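PDB 2APL: hypothetical protein PG0816 from Porphyromonas gingivalis, which is of unknown function but belongs to the DUF1896 family and folds as a single all-alpha chain without beta strands. Local coordinates for residues S10-K15 with M61-L66; S73-L78 with R97-L102; S110-Y115 with E128-E133. One frame throughout, in Å; residues are numbered along the deposited sequence.

Contact 1: S10-K15 with M61-L66; sequences SHFRLK and MASEVL
Phe12 meets Ala62 where helix 3-23 packs on helix 55-67, a helix-helix pair within the N-terminal helical cluster that helix 31-51 completes. The two short segments run in broadly the same direction, at 42° with axes 10.7 Å apart, a spacing bridged by side chains rather than by close backbones. The first torsion of Phe12 (chi1 -65°) places CG anti to its own carbonyl carbon and beside the backbone N. The ring beyond it lies against the start of 61-66: CZ, the ring tip, is 3.5 Å from Ala62 CB, and CE1 also touches this methyl, which approaches obliquely. At the ring edge, near its plane, Ser63 OG stands 4.1 Å from CE1. The backbone of Phe12 takes part too: its O is 3.5 Å from Leu66 CD2, while CD1 of the same leucine rests 4.0 Å from Phe12 CB, so the forked end of Leu66 fits against the root of the phenylalanine. Tyr45 and Ala41 of helix 31-51 touch Phe12 and Leu66 respectively, in a part that is buried. One turn on, Lys15 lays its CB 3.8 Å from Leu66 CD2. Its CG passes over one face of the His11 ring, offset toward the rim, and the chain then bends at chi3 (70°), the torsion that places CE. Ser63 OG hydrogen-bonds Glu59 O of the preceding turn and also accepts from Lys15 across the contact, NZ to Ser63 OG measuring a short 2.5 Å.

Contact 2: S73-L78 with R97-L102; sequences SRYDTL and RLAPIL
Leu78 and Ala99 bring the two backbones nearest, their CA atoms 5.6 Å apart, where the axes of 74-78 and 97-102 approach to 9.0 Å and their directions differ by 127°. This proximity is consistent with the small side chain of Ala99, whose CB lies 4.0 Å from Leu78 CB. Leu78 then extends CD1 to within 3.6 Å of Ala99 O and, further along the same helix, 4.2 Å of Leu102 CB. Tyr75 reaches the other helix by a different route. Its CG is anti to the backbone N (chi1 169°), and the ring sets CE1 3.8 Å from Ala99 CB, with CD1 at a similar range, so the methyl approaches the CD1-CE1 bond obliquely. Pro100 lies alongside Tyr75, pointing the same way, and offers CD to the ring edge in its plane, 4.0 Å from CE1. The arrangement is a steeply crossed helix pair, with helix 94-103 kinked beside the proline: Pro100 has no N-H to give, and Ile101 N makes only a weak bond to Leu98 O, which also accepts from Leu102 N. Ser73 is the N-cap just ahead of helix 74-85, and its OG accepts from Asp76 N in a nearly straight bond (172°). Ser73 O is gripped by two donors, Thr77 N and Thr77 OG1, from opposite faces of its carbonyl plane. Beyond the pair, Ile108 of helix 106-112 touches both Leu78 and Leu102, while Asp76 OD2 and Ser73 OG bond His23 ND1 and O at the end of helix 3-23.

Contact 3: S110-Y115 with E128-E133; sequences SVFAKY and EHLYTE
Tyr115 presents one ring face to Leu130 and its hydroxyl to Glu133. Leu130 CB stands over the ring centre, 4.1 Å from the centroid and 10° off the normal, a CH-pi contact, while CD1 of the same leucine reaches CE2 at 3.7 Å. In the ring plane, at the hydroxyl end, OH donates to Glu133 OE1 at 2.7 Å and meets it nearly along the C-O axis; ring and carboxylate are turned 81° against each other. Glu133 CG is anti to the backbone N (chi1 -170°), and the chain, extended beyond it, carries the carboxylate out to Tyr115 and Lys114. Lys114 crosses Glu133 at about a right angle: NZ bonds OE2 at 2.6 Å through the syn lone pair, a salt bridge. Two donors on separate oxygens fix the carboxylate's rotation and would probably stabilise its negative charge. Both come from the type I turn 112-115, so Glu133 ties that turn to the helix. Closer to the helix backbone, Val111 slides past Glu133 in the opposite direction, CG1 to CG 3.8 Å, and the same methyl touches Leu130 CD1. Leu130 CD1 also approaches Phe112 obliquely, 4.0 Å from Phe112 CD1. The contact thus joins helix 106-112 and the turn from Phe112 to the first turns of helix 126-143, with Phe112 also packed on Arg74 and Leu78 of helix 74-85, and Leu130 on loop residues Phe72, Leu117 and Phe121.

How the contacts relate
The three contacts follow one another along the chain without interleaving. Contact 1 stands apart: its centre is about 24 Å from that of contact 2 and about 30 Å from that of contact 3, on the opposite side of the chain's centre from both, and its nearest atoms stay about 12 Å and 19 Å away. Contacts 2 and 3 have centres about 13 Å apart and meet through Phe112, whose CE1 lies 3.6 Å from Arg74 CG and whose CZ lies 3.9 Å from Leu78 CG. They pack together in the C-terminal helices, while contact 1 joins N-terminal ones; His23, ending helix 3-23, links the two by bonding Ser73 and Asp76. With the function unknown, no active site or ligand can be placed among them.

Contact 1: S10-K15 with M61-L66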
ATOM      1  N   SER A  10      -3.044 -18.523   9.731  1.00 33.60           N
ATOM      2  CA  SER A  10      -3.109 -18.691   8.287  1.00 34.19           C
ATOM      3  C   SER A  10      -4.088 -17.694   7.651  1.00 34.85           C
ATOM      4  O   SER A  10      -3.862 -17.219   6.562  1.00 34.20           O
ATOM      5  CB  SER A  10      -3.483 -20.144   7.914  1.00 34.70           C
ATOM      6  OG  SER A  10      -2.412 -21.014   8.293  1.00 37.75           O
ATOM      7  N   HIS A  11      -5.177 -17.385   8.350  1.00 34.98           N
ATOM      8  CA  HIS A  11      -6.175 -16.440   7.863  1.00 35.94           C
ATOM      9  C   HIS A  11      -5.538 -15.029   7.779  1.00 35.11           C
ATOM     10  O   HIS A  11      -5.630 -14.358   6.753  1.00 34.98           O
ATOM     11  CB  HIS A  11      -7.389 -16.472   8.829  1.00 36.05           C
ATOM     12  CG  HIS A  11      -8.386 -15.384   8.564  1.00 39.89           C
ATOM     13  ND1 HIS A  11      -9.075 -15.281   7.374  1.00 40.56           N
ATOM     14  CD2 HIS A  11      -8.779 -14.332   9.323  1.00 40.42           C
ATOM     15  CE1 HIS A  11      -9.892 -14.243   7.433  1.00 41.92           C
ATOM     16  NE2 HIS A  11      -9.718 -13.639   8.596  1.00 41.51           N
ATOM     17  N   PHE A  12      -4.850 -14.606   8.843  1.00 35.39           N
ATOM     18  CA  PHE A  12      -4.242 -13.273   8.850  1.00 34.69           C
ATOM     19  C   PHE A  12      -3.118 -13.216   7.814  1.00 34.63           C
ATOM     20  O   PHE A  12      -2.995 -12.220   7.121  1.00 32.90           O
ATOM     21  CB  PHE A  12      -3.695 -12.898  10.241  1.00 35.54           C
ATOM     22  CG  PHE A  12      -4.777 -12.771  11.285  1.00 37.69           C
ATOM     23  CD1 PHE A  12      -5.908 -11.960  11.040  1.00 37.89           C
ATOM     24  CD2 PHE A  12      -4.676 -13.461  12.517  1.00 38.30           C
ATOM     25  CE1 PHE A  12      -6.924 -11.845  12.013  1.00 41.73           C
ATOM     26  CE2 PHE A  12      -5.702 -13.382  13.485  1.00 34.65           C
ATOM     27  CZ  PHE A  12      -6.818 -12.582  13.237  1.00 38.79           C
ATOM     28  N   ARG A  13      -2.280 -14.248   7.752  1.00 33.89           N
ATOM     29  CA  ARG A  13      -1.247 -14.301   6.708  1.00 36.03           C
ATOM     30  C   ARG A  13      -1.789 -14.172   5.268  1.00 34.89           C
ATOM     31  O   ARG A  13      -1.292 -13.356   4.508  1.00 36.10           O
ATOM     32  CB  ARG A  13      -0.341 -15.536   6.826  1.00 36.87           C
ATOM     33  CG  ARG A  13       0.802 -15.487   5.763  1.00 37.97           C
ATOM     34  CD  ARG A  13       1.882 -16.580   5.976  1.00 38.35           C
ATOM     35  NE  ARG A  13       2.977 -16.278   5.062  1.00 42.69           N
ATOM     36  CZ  ARG A  13       4.213 -15.996   5.457  1.00 43.60           C
ATOM     37  NH1 ARG A  13       4.522 -16.063   6.745  1.00 42.93           N
ATOM     38  NH2 ARG A  13       5.146 -15.694   4.550  1.00 44.91           N
ATOM     39  N   LEU A  14      -2.816 -14.943   4.919  1.00 34.10           N
ATOM     40  CA  LEU A  14      -3.440 -14.852   3.620  1.00 34.73           C
ATOM     41  C   LEU A  14      -3.992 -13.431   3.333  1.00 33.98           C
ATOM     42  O   LEU A  14      -3.760 -12.897   2.262  1.00 33.03           O
ATOM     43  CB  LEU A  14      -4.534 -15.917   3.426  1.00 33.44           C
ATOM     44  CG  LEU A  14      -5.042 -16.012   1.985  1.00 35.48           C
ATOM     45  CD1 LEU A  14      -3.905 -16.221   0.975  1.00 36.65           C
ATOM     46  CD2 LEU A  14      -6.128 -17.081   1.851  1.00 37.32           C
ATOM     47  N   LYS A  15      -4.699 -12.838   4.298  1.00 32.76           N
ATOM     48  CA  LYS A  15      -5.238 -11.491   4.119  1.00 33.86           C
ATOM     49  C   LYS A  15      -4.120 -10.477   3.822  1.00 31.03           C
ATOM     50  O   LYS A  15      -4.308  -9.554   3.023  1.00 29.07           O
ATOM     51  CB  LYS A  15      -5.977 -11.037   5.383  1.00 33.37           C
ATOM     52  CG  LYS A  15      -7.337 -11.737   5.621  1.00 38.78           C
ATOM     53  CD  LYS A  15      -8.000 -11.185   6.917  1.00 38.37           C
ATOM     54  CE  LYS A  15      -8.479  -9.758   6.751  1.00 43.82           C
ATOM     55  NZ  LYS A  15      -9.161  -9.378   7.997  1.00 44.77           N
HETATM   56  N   MSE A  61     -10.239  -6.240  15.343  1.00 35.52           N
HETATM   57  CA  MSE A  61      -9.120  -5.478  15.861  1.00 37.93           C
HETATM   58  C   MSE A  61      -7.739  -6.055  15.448  1.00 36.08           C
HETATM   59  O   MSE A  61      -6.814  -5.300  15.254  1.00 35.59           O
HETATM   60  CB  MSE A  61      -9.269  -5.221  17.373  1.00 36.96           C
HETATM   61  CG  MSE A  61      -8.863  -6.373  18.243  1.00 36.71           C
HETATM   62 SE   MSE A  61      -9.331  -5.920  20.157  1.00 45.77          SE
HETATM   63  CE  MSE A  61     -11.341  -6.266  20.068  1.00 30.43           C
ATOM     64  N   ALA A  62      -7.610  -7.375  15.329  1.00 35.71           N
ATOM     65  CA  ALA A  62      -6.412  -8.002  14.737  1.00 35.51           C
ATOM     66  C   ALA A  62      -6.137  -7.567  13.268  1.00 35.39           C
ATOM     67  O   ALA A  62      -4.977  -7.408  12.864  1.00 34.33           O
ATOM     68  CB  ALA A  62      -6.505  -9.498  14.807  1.00 34.76           C
ATOM     69  N   SER A  63      -7.207  -7.415  12.481  1.00 34.29           N
ATOM     70  CA  SER A  63      -7.095  -6.904  11.132  1.00 35.00           C
ATOM     71  C   SER A  63      -6.611  -5.459  11.102  1.00 34.03           C
ATOM     72  O   SER A  63      -5.814  -5.124  10.226  1.00 33.74           O
ATOM     73  CB  SER A  63      -8.413  -7.077  10.392  1.00 36.25           C
ATOM     74  OG  SER A  63      -8.626  -8.482  10.277  1.00 38.10           O
ATOM     75  N   GLU A  64      -7.035  -4.629  12.077  1.00 33.07           N
ATOM     76  CA  GLU A  64      -6.542  -3.230  12.160  1.00 34.21           C
ATOM     77  C   GLU A  64      -5.032  -3.246  12.423  1.00 33.45           C
ATOM     78  O   GLU A  64      -4.292  -2.441  11.823  1.00 34.03           O
ATOM     79  CB  GLU A  64      -7.252  -2.430  13.272  1.00 35.40           C
ATOM     80  CG  GLU A  64      -8.771  -2.569  13.225  1.00 41.84           C
ATOM     81  CD  GLU A  64      -9.492  -1.331  12.744  1.00 50.94           C
ATOM     82  OE1 GLU A  64      -9.074  -0.775  11.682  1.00 55.99           O
ATOM     83  OE2 GLU A  64     -10.484  -0.917  13.428  1.00 51.48           O
ATOM     84  N   VAL A  65      -4.588  -4.194  13.279  1.00 31.79           N
ATOM     85  CA  VAL A  65      -3.161  -4.451  13.555  1.00 31.05           C
ATOM     86  C   VAL A  65      -2.403  -4.898  12.281  1.00 31.81           C
ATOM     87  O   VAL A  65      -1.310  -4.377  11.924  1.00 29.89           O
ATOM     88  CB  VAL A  65      -2.995  -5.504  14.719  1.00 30.12           C
ATOM     89  CG1 VAL A  65      -1.531  -5.888  14.933  1.00 29.88           C
ATOM     90  CG2 VAL A  65      -3.495  -4.826  16.083  1.00 29.30           C
ATOM     91  N   LEU A  66      -3.015  -5.850  11.605  1.00 30.77           N
ATOM     92  CA  LEU A  66      -2.445  -6.366  10.358  1.00 32.09           C
ATOM     93  C   LEU A  66      -2.102  -5.249   9.346  1.00 31.85           C
ATOM     94  O   LEU A  66      -1.024  -5.238   8.751  1.00 33.27           O
ATOM     95  CB  LEU A  66      -3.449  -7.352   9.761  1.00 30.98           C
ATOM     96  CG  LEU A  66      -2.930  -8.356   8.744  1.00 31.94           C
ATOM     97  CD1 LEU A  66      -2.010  -9.359   9.503  1.00 27.22           C
ATOM     98  CD2 LEU A  66      -4.126  -9.058   8.045  1.00 30.82           C
TER

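Contact 2: S73-L78 with R97-L102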
ATOM      1  N   SER A  73      -0.729   4.052   0.049  1.00 34.16           N
ATOM      2  CA  SER A  73       0.031   3.281  -0.910  1.00 34.39           C
ATOM      3  C   SER A  73       0.552   4.230  -1.991  1.00 34.17           C
ATOM      4  O   SER A  73      -0.242   4.803  -2.781  1.00 34.74           O
ATOM      5  CB  SER A  73      -0.844   2.190  -1.521  1.00 32.95           C
ATOM      6  OG  SER A  73      -0.187   1.577  -2.626  1.00 36.06           O
ATOM      7  N   ARG A  74       1.871   4.369  -2.044  1.00 33.58           N
ATOM      8  CA  ARG A  74       2.523   5.082  -3.192  1.00 36.21           C
ATOM      9  C   ARG A  74       2.183   4.445  -4.533  1.00 35.65           C
ATOM     10  O   ARG A  74       1.865   5.154  -5.465  1.00 36.47           O
ATOM     11  CB  ARG A  74       4.031   5.187  -2.996  1.00 35.44           C
ATOM     12  CG  ARG A  74       4.363   6.005  -1.711  1.00 36.48           C
ATOM     13  CD  ARG A  74       5.864   6.097  -1.461  1.00 42.10           C
ATOM     14  NE  ARG A  74       6.420   4.747  -1.325  1.00 45.87           N
ATOM     15  CZ  ARG A  74       7.711   4.429  -1.468  1.00 49.77           C
ATOM     16  NH1 ARG A  74       8.641   5.379  -1.725  1.00 51.15           N
ATOM     17  NH2 ARG A  74       8.073   3.159  -1.359  1.00 50.18           N
ATOM     18  N   TYR A  75       2.244   3.108  -4.599  1.00 35.88           N
ATOM     19  CA  TYR A  75       1.865   2.377  -5.807  1.00 35.45           C
ATOM     20  C   TYR A  75       0.470   2.738  -6.287  1.00 35.03           C
ATOM     21  O   TYR A  75       0.320   3.146  -7.444  1.00 35.80           O
ATOM     22  CB  TYR A  75       2.016   0.884  -5.623  1.00 34.54           C
ATOM     23  CG  TYR A  75       1.400   0.065  -6.745  1.00 35.80           C
ATOM     24  CD1 TYR A  75       2.128  -0.204  -7.912  1.00 34.13           C
ATOM     25  CD2 TYR A  75       0.070  -0.400  -6.663  1.00 33.65           C
ATOM     26  CE1 TYR A  75       1.547  -0.925  -8.987  1.00 33.36           C
ATOM     27  CE2 TYR A  75      -0.512  -1.151  -7.715  1.00 33.15           C
ATOM     28  CZ  TYR A  75       0.240  -1.416  -8.845  1.00 36.12           C
ATOM     29  OH  TYR A  75      -0.297  -2.127  -9.871  1.00 37.76           O
ATOM     30  N   ASP A  76      -0.527   2.624  -5.405  1.00 34.07           N
ATOM     31  CA  ASP A  76      -1.906   2.987  -5.735  1.00 34.95           C
ATOM     32  C   ASP A  76      -2.039   4.452  -6.184  1.00 34.81           C
ATOM     33  O   ASP A  76      -2.830   4.765  -7.080  1.00 34.89           O
ATOM     34  CB  ASP A  76      -2.849   2.743  -4.525  1.00 34.45           C
ATOM     35  CG  ASP A  76      -3.170   1.241  -4.282  1.00 36.73           C
ATOM     36  OD1 ASP A  76      -2.747   0.366  -5.081  1.00 34.87           O
ATOM     37  OD2 ASP A  76      -3.856   0.938  -3.256  1.00 38.79           O
ATOM     38  N   THR A  77      -1.304   5.356  -5.529  1.00 34.90           N
ATOM     39  CA  THR A  77      -1.367   6.784  -5.840  1.00 34.64           C
ATOM     40  C   THR A  77      -0.851   7.053  -7.297  1.00 35.58           C
ATOM     41  O   THR A  77      -1.479   7.801  -8.084  1.00 33.83           O
ATOM     42  CB  THR A  77      -0.544   7.607  -4.816  1.00 34.80           C
ATOM     43  OG1 THR A  77      -1.110   7.438  -3.532  1.00 37.96           O
ATOM     44  CG2 THR A  77      -0.582   9.140  -5.140  1.00 33.77           C
ATOM     45  N   LEU A  78       0.253   6.393  -7.655  1.00 34.72           N
ATOM     46  CA  LEU A  78       0.811   6.533  -9.021  1.00 35.88           C
ATOM     47  C   LEU A  78      -0.154   5.967 -10.061  1.00 36.26           C
ATOM     48  O   LEU A  78      -0.380   6.596 -11.101  1.00 37.63           O
ATOM     49  CB  LEU A  78       2.171   5.823  -9.111  1.00 35.49           C
ATOM     50  CG  LEU A  78       3.267   6.544  -8.329  1.00 34.51           C
ATOM     51  CD1 LEU A  78       4.462   5.618  -8.176  1.00 34.88           C
ATOM     52  CD2 LEU A  78       3.686   7.855  -9.021  1.00 35.42           C
ATOM     53  N   ARG A  97       1.787  -1.216 -15.345  1.00 44.20           N
ATOM     54  CA  ARG A  97       3.174  -1.529 -15.693  1.00 44.08           C
ATOM     55  C   ARG A  97       4.210  -0.448 -15.363  1.00 42.50           C
ATOM     56  O   ARG A  97       5.339  -0.752 -14.975  1.00 42.11           O
ATOM     57  CB  ARG A  97       3.304  -2.033 -17.131  1.00 44.62           C
ATOM     58  CG  ARG A  97       3.009  -3.529 -17.162  1.00 50.33           C
ATOM     59  CD  ARG A  97       3.394  -4.238 -18.463  1.00 58.49           C
ATOM     60  NE  ARG A  97       2.482  -3.913 -19.552  1.00 61.15           N
ATOM     61  CZ  ARG A  97       2.211  -4.721 -20.569  1.00 64.40           C
ATOM     62  NH1 ARG A  97       2.763  -5.932 -20.631  1.00 65.94           N
ATOM     63  NH2 ARG A  97       1.374  -4.321 -21.524  1.00 64.62           N
ATOM     64  N   LEU A  98       3.824   0.806 -15.483  1.00 41.08           N
ATOM     65  CA  LEU A  98       4.734   1.888 -15.185  1.00 41.27           C
ATOM     66  C   LEU A  98       4.859   2.260 -13.717  1.00 40.06           C
ATOM     67  O   LEU A  98       5.896   2.780 -13.317  1.00 39.44           O
ATOM     68  CB  LEU A  98       4.333   3.153 -15.961  1.00 42.49           C
ATOM     69  CG  LEU A  98       4.992   3.336 -17.331  1.00 46.66           C
ATOM     70  CD1 LEU A  98       4.259   4.438 -18.060  1.00 46.80           C
ATOM     71  CD2 LEU A  98       6.474   3.712 -17.113  1.00 49.79           C
ATOM     72  N   ALA A  99       3.797   2.083 -12.936  1.00 38.17           N
ATOM     73  CA  ALA A  99       3.801   2.552 -11.555  1.00 37.63           C
ATOM     74  C   ALA A  99       4.992   1.986 -10.747  1.00 38.07           C
ATOM     75  O   ALA A  99       5.643   2.738 -10.054  1.00 38.31           O
ATOM     76  CB  ALA A  99       2.461   2.206 -10.861  1.00 37.61           C
ATOM     77  N   PRO A 100       5.260   0.647 -10.827  1.00 37.39           N
ATOM     78  CA  PRO A 100       6.421   0.099 -10.085  1.00 37.49           C
ATOM     79  C   PRO A 100       7.765   0.700 -10.502  1.00 37.08           C
ATOM     80  O   PRO A 100       8.641   0.848  -9.665  1.00 36.74           O
ATOM     81  CB  PRO A 100       6.410  -1.418 -10.420  1.00 37.20           C
ATOM     82  CG  PRO A 100       5.058  -1.685 -10.954  1.00 38.36           C
ATOM     83  CD  PRO A 100       4.532  -0.404 -11.563  1.00 36.01           C
ATOM     84  N   ILE A 101       7.912   1.062 -11.772  1.00 36.92           N
ATOM     85  CA  ILE A 101       9.152   1.665 -12.276  1.00 36.94           C
ATOM     86  C   ILE A 101       9.286   3.105 -11.837  1.00 36.38           C
ATOM     87  O   ILE A 101      10.372   3.539 -11.436  1.00 36.15           O
ATOM     88  CB  ILE A 101       9.220   1.613 -13.844  1.00 37.34           C
ATOM     89  CG1 ILE A 101       9.243   0.182 -14.355  1.00 40.65           C
ATOM     90  CG2 ILE A 101      10.498   2.239 -14.344  1.00 39.25           C
ATOM     91  CD1 ILE A 101       8.134  -0.655 -13.908  1.00 46.13           C
ATOM     92  N   LEU A 102       8.196   3.847 -11.940  1.00 35.45           N
ATOM     93  CA  LEU A 102       8.129   5.223 -11.417  1.00 36.62           C
ATOM     94  C   LEU A 102       8.416   5.262  -9.927  1.00 36.98           C
ATOM     95  O   LEU A 102       9.078   6.190  -9.450  1.00 36.91           O
ATOM     96  CB  LEU A 102       6.774   5.855 -11.693  1.00 35.86           C
ATOM     97  CG  LEU A 102       6.529   6.261 -13.140  1.00 38.86           C
ATOM     98  CD1 LEU A 102       5.093   6.619 -13.326  1.00 41.01           C
ATOM     99  CD2 LEU A 102       7.466   7.482 -13.516  1.00 39.01           C
TER

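Contact 3: S110-Y115 with E128-E133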
ATOM      1  N   SER A 110      11.622  11.668  -4.747  1.00 33.06           N
ATOM      2  CA  SER A 110      11.947  12.968  -4.117  1.00 34.18           C
ATOM      3  C   SER A 110      10.675  13.765  -3.843  1.00 35.71           C
ATOM      4  O   SER A 110      10.635  14.596  -2.905  1.00 35.37           O
ATOM      5  CB  SER A 110      12.903  13.797  -4.985  1.00 32.99           C
ATOM      6  OG  SER A 110      12.191  14.517  -5.984  1.00 32.82           O
ATOM      7  N   VAL A 111       9.645  13.543  -4.677  1.00 35.12           N
ATOM      8  CA  VAL A 111       8.342  14.138  -4.403  1.00 35.49           C
ATOM      9  C   VAL A 111       7.662  13.469  -3.186  1.00 36.03           C
ATOM     10  O   VAL A 111       7.279  14.174  -2.216  1.00 35.28           O
ATOM     11  CB  VAL A 111       7.405  14.102  -5.678  1.00 36.02           C
ATOM     12  CG1 VAL A 111       5.963  14.433  -5.296  1.00 36.76           C
ATOM     13  CG2 VAL A 111       7.927  15.030  -6.773  1.00 33.56           C
ATOM     14  N   PHE A 112       7.488  12.125  -3.202  1.00 35.36           N
ATOM     15  CA  PHE A 112       6.824  11.443  -2.083  1.00 35.50           C
ATOM     16  C   PHE A 112       7.546  11.737  -0.716  1.00 36.18           C
ATOM     17  O   PHE A 112       6.905  11.826   0.357  1.00 34.92           O
ATOM     18  CB  PHE A 112       6.797   9.914  -2.321  1.00 34.81           C
ATOM     19  CG  PHE A 112       5.719   9.418  -3.241  1.00 34.84           C
ATOM     20  CD1 PHE A 112       4.385   9.458  -2.863  1.00 33.88           C
ATOM     21  CD2 PHE A 112       6.048   8.790  -4.443  1.00 31.02           C
ATOM     22  CE1 PHE A 112       3.364   8.885  -3.682  1.00 31.72           C
ATOM     23  CE2 PHE A 112       5.056   8.245  -5.252  1.00 33.42           C
ATOM     24  CZ  PHE A 112       3.707   8.296  -4.869  1.00 31.72           C
ATOM     25  N   ALA A 113       8.880  11.877  -0.775  1.00 36.61           N
ATOM     26  CA  ALA A 113       9.707  12.004   0.435  1.00 38.01           C
ATOM     27  C   ALA A 113       9.469  13.290   1.242  1.00 38.97           C
ATOM     28  O   ALA A 113       9.838  13.364   2.430  1.00 38.19           O
ATOM     29  CB  ALA A 113      11.192  11.874   0.088  1.00 38.84           C
ATOM     30  N   LYS A 114       8.865  14.290   0.588  1.00 38.32           N
ATOM     31  CA  LYS A 114       8.540  15.562   1.218  1.00 38.79           C
ATOM     32  C   LYS A 114       7.320  15.454   2.118  1.00 39.39           C
ATOM     33  O   LYS A 114       7.073  16.346   2.891  1.00 38.06           O
ATOM     34  CB  LYS A 114       8.288  16.646   0.177  1.00 38.05           C
ATOM     35  CG  LYS A 114       9.552  17.036  -0.586  1.00 38.07           C
ATOM     36  CD  LYS A 114       9.424  18.384  -1.283  1.00 38.10           C
ATOM     37  CE  LYS A 114       8.416  18.351  -2.424  1.00 35.99           C
ATOM     38  NZ  LYS A 114       8.465  19.633  -3.172  1.00 29.93           N
ATOM     39  N   TYR A 115       6.560  14.362   1.998  1.00 39.84           N
ATOM     40  CA  TYR A 115       5.307  14.187   2.768  1.00 40.04           C
ATOM     41  C   TYR A 115       5.407  13.106   3.824  1.00 40.91           C
ATOM     42  O   TYR A 115       6.187  12.165   3.705  1.00 41.45           O
ATOM     43  CB  TYR A 115       4.145  13.894   1.805  1.00 40.20           C
ATOM     44  CG  TYR A 115       3.941  14.976   0.785  1.00 40.87           C
ATOM     45  CD1 TYR A 115       3.058  16.029   1.049  1.00 40.98           C
ATOM     46  CD2 TYR A 115       4.639  14.975  -0.446  1.00 40.02           C
ATOM     47  CE1 TYR A 115       2.853  17.064   0.122  1.00 39.92           C
ATOM     48  CE2 TYR A 115       4.452  16.020  -1.385  1.00 39.68           C
ATOM     49  CZ  TYR A 115       3.553  17.054  -1.087  1.00 40.79           C
ATOM     50  OH  TYR A 115       3.330  18.087  -1.975  1.00 39.45           O
ATOM     51  N   GLU A 128      -3.877  16.615  -1.846  1.00 41.42           N
ATOM     52  CA  GLU A 128      -4.099  17.267  -3.126  1.00 42.41           C
ATOM     53  C   GLU A 128      -2.778  17.841  -3.636  1.00 41.36           C
ATOM     54  O   GLU A 128      -2.495  17.779  -4.829  1.00 41.26           O
ATOM     55  CB  GLU A 128      -5.200  18.348  -3.047  1.00 42.75           C
ATOM     56  CG  GLU A 128      -6.078  18.348  -1.775  1.00 49.43           C
ATOM     57  CD  GLU A 128      -6.738  16.984  -1.377  1.00 54.26           C
ATOM     58  OE1 GLU A 128      -7.184  16.205  -2.265  1.00 58.51           O
ATOM     59  OE2 GLU A 128      -6.828  16.704  -0.153  1.00 53.95           O
ATOM     60  N   HIS A 129      -1.957  18.354  -2.715  1.00 41.06           N
ATOM     61  CA  HIS A 129      -0.629  18.844  -3.033  1.00 41.24           C
ATOM     62  C   HIS A 129       0.281  17.770  -3.630  1.00 40.22           C
ATOM     63  O   HIS A 129       0.937  17.993  -4.659  1.00 39.29           O
ATOM     64  CB  HIS A 129       0.040  19.478  -1.815  1.00 42.38           C
ATOM     65  CG  HIS A 129      -0.620  20.735  -1.342  1.00 45.86           C
ATOM     66  ND1 HIS A 129      -1.180  20.850  -0.088  1.00 49.29           N
ATOM     67  CD2 HIS A 129      -0.783  21.944  -1.939  1.00 51.60           C
ATOM     68  CE1 HIS A 129      -1.683  22.067   0.063  1.00 49.79           C
ATOM     69  NE2 HIS A 129      -1.457  22.751  -1.048  1.00 51.82           N
ATOM     70  N   LEU A 130       0.348  16.630  -2.946  1.00 38.61           N
ATOM     71  CA  LEU A 130       1.054  15.472  -3.458  1.00 37.80           C
ATOM     72  C   LEU A 130       0.587  15.104  -4.881  1.00 37.54           C
ATOM     73  O   LEU A 130       1.397  15.007  -5.794  1.00 36.91           O
ATOM     74  CB  LEU A 130       0.883  14.258  -2.495  1.00 36.63           C
ATOM     75  CG  LEU A 130       1.526  12.979  -3.016  1.00 38.13           C
ATOM     76  CD1 LEU A 130       3.045  13.153  -3.267  1.00 37.69           C
ATOM     77  CD2 LEU A 130       1.222  11.821  -2.063  1.00 34.94           C
ATOM     78  N   TYR A 131      -0.718  14.916  -5.050  1.00 37.43           N
ATOM     79  CA  TYR A 131      -1.288  14.474  -6.321  1.00 38.06           C
ATOM     80  C   TYR A 131      -0.959  15.404  -7.505  1.00 38.49           C
ATOM     81  O   TYR A 131      -0.647  14.929  -8.626  1.00 37.88           O
ATOM     82  CB  TYR A 131      -2.794  14.354  -6.162  1.00 38.66           C
ATOM     83  CG  TYR A 131      -3.543  13.783  -7.342  1.00 39.79           C
ATOM     84  CD1 TYR A 131      -3.930  12.444  -7.361  1.00 41.37           C
ATOM     85  CD2 TYR A 131      -3.906  14.593  -8.414  1.00 40.51           C
ATOM     86  CE1 TYR A 131      -4.647  11.912  -8.445  1.00 41.26           C
ATOM     87  CE2 TYR A 131      -4.591  14.087  -9.490  1.00 40.94           C
ATOM     88  CZ  TYR A 131      -4.978  12.757  -9.501  1.00 40.97           C
ATOM     89  OH  TYR A 131      -5.679  12.268 -10.582  1.00 40.28           O
ATOM     90  N   THR A 132      -1.078  16.713  -7.249  1.00 37.62           N
ATOM     91  CA  THR A 132      -0.770  17.718  -8.232  1.00 39.06           C
ATOM     92  C   THR A 132       0.719  17.669  -8.509  1.00 38.70           C
ATOM     93  O   THR A 132       1.151  17.772  -9.669  1.00 38.82           O
ATOM     94  CB  THR A 132      -1.179  19.105  -7.701  1.00 38.92           C
ATOM     95  OG1 THR A 132      -2.599  19.100  -7.498  1.00 41.12           O
ATOM     96  CG2 THR A 132      -0.764  20.234  -8.647  1.00 40.17           C
ATOM     97  N   GLU A 133       1.517  17.464  -7.455  1.00 38.33           N
ATOM     98  CA  GLU A 133       2.961  17.526  -7.665  1.00 38.26           C
ATOM     99  C   GLU A 133       3.384  16.313  -8.511  1.00 36.97           C
ATOM    100  O   GLU A 133       4.224  16.439  -9.413  1.00 35.52           O
ATOM    101  CB  GLU A 133       3.692  17.625  -6.327  1.00 38.95           C
ATOM    102  CG  GLU A 133       5.123  17.929  -6.421  1.00 38.75           C
ATOM    103  CD  GLU A 133       5.745  18.367  -5.093  1.00 41.89           C
ATOM    104  OE1 GLU A 133       5.092  18.310  -4.006  1.00 39.50           O
ATOM    105  OE2 GLU A 133       6.917  18.813  -5.155  1.00 43.29           O
TER